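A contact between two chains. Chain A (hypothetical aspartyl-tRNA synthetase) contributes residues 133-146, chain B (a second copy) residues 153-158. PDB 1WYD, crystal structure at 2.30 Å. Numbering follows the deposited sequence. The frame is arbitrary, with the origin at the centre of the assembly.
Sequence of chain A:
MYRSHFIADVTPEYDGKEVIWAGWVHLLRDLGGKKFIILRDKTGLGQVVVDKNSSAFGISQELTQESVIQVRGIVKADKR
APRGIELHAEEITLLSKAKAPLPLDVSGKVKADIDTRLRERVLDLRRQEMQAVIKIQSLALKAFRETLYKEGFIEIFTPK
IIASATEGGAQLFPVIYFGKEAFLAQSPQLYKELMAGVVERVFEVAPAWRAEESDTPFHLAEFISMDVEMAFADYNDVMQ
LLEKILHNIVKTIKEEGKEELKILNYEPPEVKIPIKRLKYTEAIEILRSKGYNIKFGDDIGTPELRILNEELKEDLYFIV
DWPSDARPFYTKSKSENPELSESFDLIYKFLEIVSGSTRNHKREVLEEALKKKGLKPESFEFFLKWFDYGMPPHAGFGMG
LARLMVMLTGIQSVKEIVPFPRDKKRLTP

Chain A (133-146) VIKIQSLALKAFRE
Chain B, residues 153-158: FIEIFT

Residues 133-146 of chain A are helical throughout, with phi near -60° and psi near -45°, inside a helix that extends beyond both ends. Chain B crosses it as an extended segment, with I154(B) at -105/132 and E155(B) at -80/137 in a strand. The register is set by S138(A) and E155(B), whose CA atoms lie 5.0 Å apart. CA-to-CB points toward the helix in I154(B), E155(B) and F157(B), and away from it in F153(B) and I156(B).

E155(B) carries most of the polar pairing. Its backbone N donates to S138(A) OG at 2.7 Å with an N-H...O angle of 162°; S138(A) has chi1 t (-163°). With chi1 and chi2 both t and chi3 at 22°, the E155(B) carboxylate reaches R145(A), two helical turns past S138(A). The salt bridge is bidentate: R145(A) NH1 donates to E155(B) OE1 at 2.7 Å (165°), and R145(A) NH2 to E155(B) OE2 at 2.7 Å (147°). OE2 lies near the guanidinium plane, at its edge. R145(A) is m, t, t with chi4 at 91°, and its NE is satisfied elsewhere in the structure.

Two waters complete the account. One donates to I134(A) O (3.0 Å from the water O) and to E155(B) O (2.9 Å), and accepts from Q137(A) NE2 (2.9 Å), so E155(B) is bonded through both backbone N and O. The second donates to S138(A) O (2.8 Å) and to E155(B) OE1 (2.7 Å), and accepts a weak bond from S138(A) OG (3.3 Å). OE1 thus receives two donors.

Apolar contacts flank this network. I154(B), m and t, places CG2 3.9 Å from I134(A) CG2, and its CD1 lies 4.0 Å from K135(A) CG. L141(A), also m and t, approaches the F157(B) ring obliquely, CD1 to CE1 4.1 Å.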

# COMPACT_ATOMS: atom_id res chain seq x y z
N VAL A 133 -2.91 2.38 18.53
CA VAL A 133 -1.95 1.67 17.70
C VAL A 133 -2.33 1.74 16.24
O VAL A 133 -1.46 1.94 15.38
CB VAL A 133 -1.83 0.10 18.10
CG1 VAL A 133 -1.15 -0.67 17.01
CG2 VAL A 133 -1.05 -0.04 19.32
N ILE A 134 -3.61 1.53 15.96
CA ILE A 134 -4.14 1.61 14.58
C ILE A 134 -3.88 2.98 13.99
O ILE A 134 -3.44 3.12 12.84
CB ILE A 134 -5.66 1.29 14.57
CG1 ILE A 134 -5.86 -0.19 14.91
CG2 ILE A 134 -6.27 1.61 13.19
CD1 ILE A 134 -7.24 -0.57 15.41
N LYS A 135 -4.10 4.00 14.81
CA LYS A 135 -4.01 5.39 14.32
C LYS A 135 -2.57 5.75 14.07
O LYS A 135 -2.27 6.39 13.08
CB LYS A 135 -4.63 6.36 15.30
CG LYS A 135 -6.12 6.23 15.39
CD LYS A 135 -6.76 7.54 15.90
CE LYS A 135 -7.28 7.38 17.31
NZ LYS A 135 -7.04 8.58 18.20
N ILE A 136 -1.67 5.25 14.93
CA ILE A 136 -0.24 5.54 14.81
C ILE A 136 0.38 4.93 13.57
O ILE A 136 1.27 5.53 12.97
CB ILE A 136 0.54 5.12 16.09
CG1 ILE A 136 0.28 6.09 17.22
CG2 ILE A 136 2.06 4.99 15.86
CD1 ILE A 136 1.02 5.79 18.50
N GLN A 137 -0.09 3.73 13.20
CA GLN A 137 0.41 3.00 12.04
C GLN A 137 0.04 3.75 10.78
O GLN A 137 0.82 3.86 9.84
CB GLN A 137 -0.16 1.58 12.02
CG GLN A 137 0.28 0.80 10.80
CD GLN A 137 -0.16 -0.66 10.82
OE1 GLN A 137 0.62 -1.52 11.26
NE2 GLN A 137 -1.35 -0.95 10.28
N SER A 138 -1.14 4.32 10.77
CA SER A 138 -1.55 5.15 9.63
C SER A 138 -0.59 6.33 9.46
O SER A 138 -0.08 6.59 8.36
CB SER A 138 -2.98 5.59 9.79
OG SER A 138 -3.45 6.02 8.54
N LEU A 139 -0.27 6.98 10.58
CA LEU A 139 0.59 8.17 10.62
C LEU A 139 1.99 7.81 10.21
O LEU A 139 2.65 8.56 9.46
CB LEU A 139 0.58 8.76 12.04
CG LEU A 139 -0.67 9.57 12.38
CD1 LEU A 139 -0.71 9.95 13.87
CD2 LEU A 139 -0.76 10.80 11.47
N ALA A 140 2.46 6.65 10.68
CA ALA A 140 3.76 6.12 10.29
C ALA A 140 3.86 5.95 8.78
O ALA A 140 4.86 6.31 8.18
CB ALA A 140 4.03 4.81 11.03
N LEU A 141 2.80 5.44 8.16
CA LEU A 141 2.81 5.15 6.73
C LEU A 141 2.86 6.42 5.92
O LEU A 141 3.68 6.57 5.00
CB LEU A 141 1.57 4.31 6.34
CG LEU A 141 1.65 2.86 6.86
CD1 LEU A 141 0.27 2.17 7.03
CD2 LEU A 141 2.53 2.04 5.93
N LYS A 142 1.99 7.36 6.28
CA LYS A 142 2.02 8.69 5.66
C LYS A 142 3.43 9.28 5.80
O LYS A 142 4.08 9.62 4.82
CB LYS A 142 0.93 9.58 6.29
CG LYS A 142 1.05 11.01 5.88
CD LYS A 142 -0.21 11.81 6.27
CE LYS A 142 0.17 12.94 7.23
NZ LYS A 142 -0.78 13.00 8.43
N ALA A 143 3.95 9.34 7.01
CA ALA A 143 5.26 9.96 7.14
C ALA A 143 6.30 9.31 6.27
O ALA A 143 7.10 10.01 5.61
CB ALA A 143 5.72 10.00 8.60
N PHE A 144 6.32 7.96 6.27
CA PHE A 144 7.26 7.19 5.46
C PHE A 144 7.24 7.60 3.99
O PHE A 144 8.27 7.80 3.37
CB PHE A 144 6.88 5.69 5.59
CG PHE A 144 7.66 4.76 4.71
CD1 PHE A 144 8.89 4.27 5.12
CD2 PHE A 144 7.12 4.29 3.52
CE1 PHE A 144 9.59 3.32 4.33
CE2 PHE A 144 7.81 3.31 2.74
CZ PHE A 144 9.05 2.87 3.13
N ARG A 145 6.06 7.66 3.40
CA ARG A 145 5.95 7.94 1.97
C ARG A 145 6.30 9.41 1.71
O ARG A 145 6.96 9.74 0.70
CB ARG A 145 4.53 7.65 1.46
CG ARG A 145 4.10 6.18 1.43
CD ARG A 145 2.78 5.93 0.63
NE ARG A 145 2.26 4.57 0.81
CZ ARG A 145 1.41 4.21 1.75
NH1 ARG A 145 0.94 5.08 2.64
NH2 ARG A 145 1.00 2.97 1.79
N GLU A 146 5.89 10.27 2.65
CA GLU A 146 6.15 11.73 2.56
C GLU A 146 7.63 11.98 2.40
O GLU A 146 8.03 12.75 1.52
CB GLU A 146 5.67 12.48 3.79
CG GLU A 146 5.85 14.02 3.69
CD GLU A 146 5.39 14.72 4.97
OE1 GLU A 146 4.34 15.37 4.94
OE2 GLU A 146 6.04 14.55 6.01
N PHE B 153 -9.59 9.75 7.00
CA PHE B 153 -9.52 8.31 6.80
C PHE B 153 -8.18 7.73 7.29
O PHE B 153 -7.14 8.35 7.16
CB PHE B 153 -9.85 7.96 5.35
CG PHE B 153 -11.33 7.94 5.05
CD1 PHE B 153 -12.07 9.14 4.92
CD2 PHE B 153 -12.01 6.72 4.87
CE1 PHE B 153 -13.45 9.12 4.62
CE2 PHE B 153 -13.41 6.69 4.59
CZ PHE B 153 -14.12 7.90 4.46
N ILE B 154 -8.23 6.55 7.89
CA ILE B 154 -7.08 5.87 8.46
C ILE B 154 -6.70 4.74 7.52
O ILE B 154 -7.59 4.04 7.03
CB ILE B 154 -7.46 5.30 9.88
CG1 ILE B 154 -7.55 6.44 10.90
CG2 ILE B 154 -6.41 4.31 10.42
CD1 ILE B 154 -8.48 6.12 12.13
N GLU B 155 -5.40 4.64 7.19
CA GLU B 155 -4.91 3.60 6.31
C GLU B 155 -4.74 2.28 7.09
O GLU B 155 -4.24 2.32 8.24
CB GLU B 155 -3.58 4.02 5.65
CG GLU B 155 -2.89 2.90 4.85
CD GLU B 155 -1.72 3.35 4.00
OE1 GLU B 155 -1.15 4.41 4.28
OE2 GLU B 155 -1.33 2.63 3.05
N ILE B 156 -5.16 1.16 6.47
CA ILE B 156 -5.09 -0.21 7.07
C ILE B 156 -4.52 -1.34 6.17
O ILE B 156 -4.36 -1.17 4.96
CB ILE B 156 -6.47 -0.67 7.62
CG1 ILE B 156 -7.45 -0.89 6.47
CG2 ILE B 156 -7.03 0.27 8.71
CD1 ILE B 156 -8.61 -1.71 6.82
N PHE B 157 -4.23 -2.49 6.78
CA PHE B 157 -3.79 -3.69 6.05
C PHE B 157 -4.52 -4.92 6.64
O PHE B 157 -4.33 -5.23 7.82
CB PHE B 157 -2.28 -3.86 6.15
CG PHE B 157 -1.53 -3.02 5.18
CD1 PHE B 157 -0.75 -1.97 5.62
CD2 PHE B 157 -1.62 -3.26 3.81
CE1 PHE B 157 -0.06 -1.18 4.70
CE2 PHE B 157 -0.94 -2.49 2.89
CZ PHE B 157 -0.15 -1.45 3.33
N THR B 158 -5.37 -5.55 5.82
CA THR B 158 -6.16 -6.69 6.25
C THR B 158 -5.56 -8.03 5.70
O THR B 158 -4.68 -8.01 4.81
CB THR B 158 -7.61 -6.54 5.87
OG1 THR B 158 -7.71 -6.20 4.49
CG2 THR B 158 -8.22 -5.37 6.60
O HOH W 1 -3.45 1.00 10.71
O HOH W 2 -1.46 6.53 5.95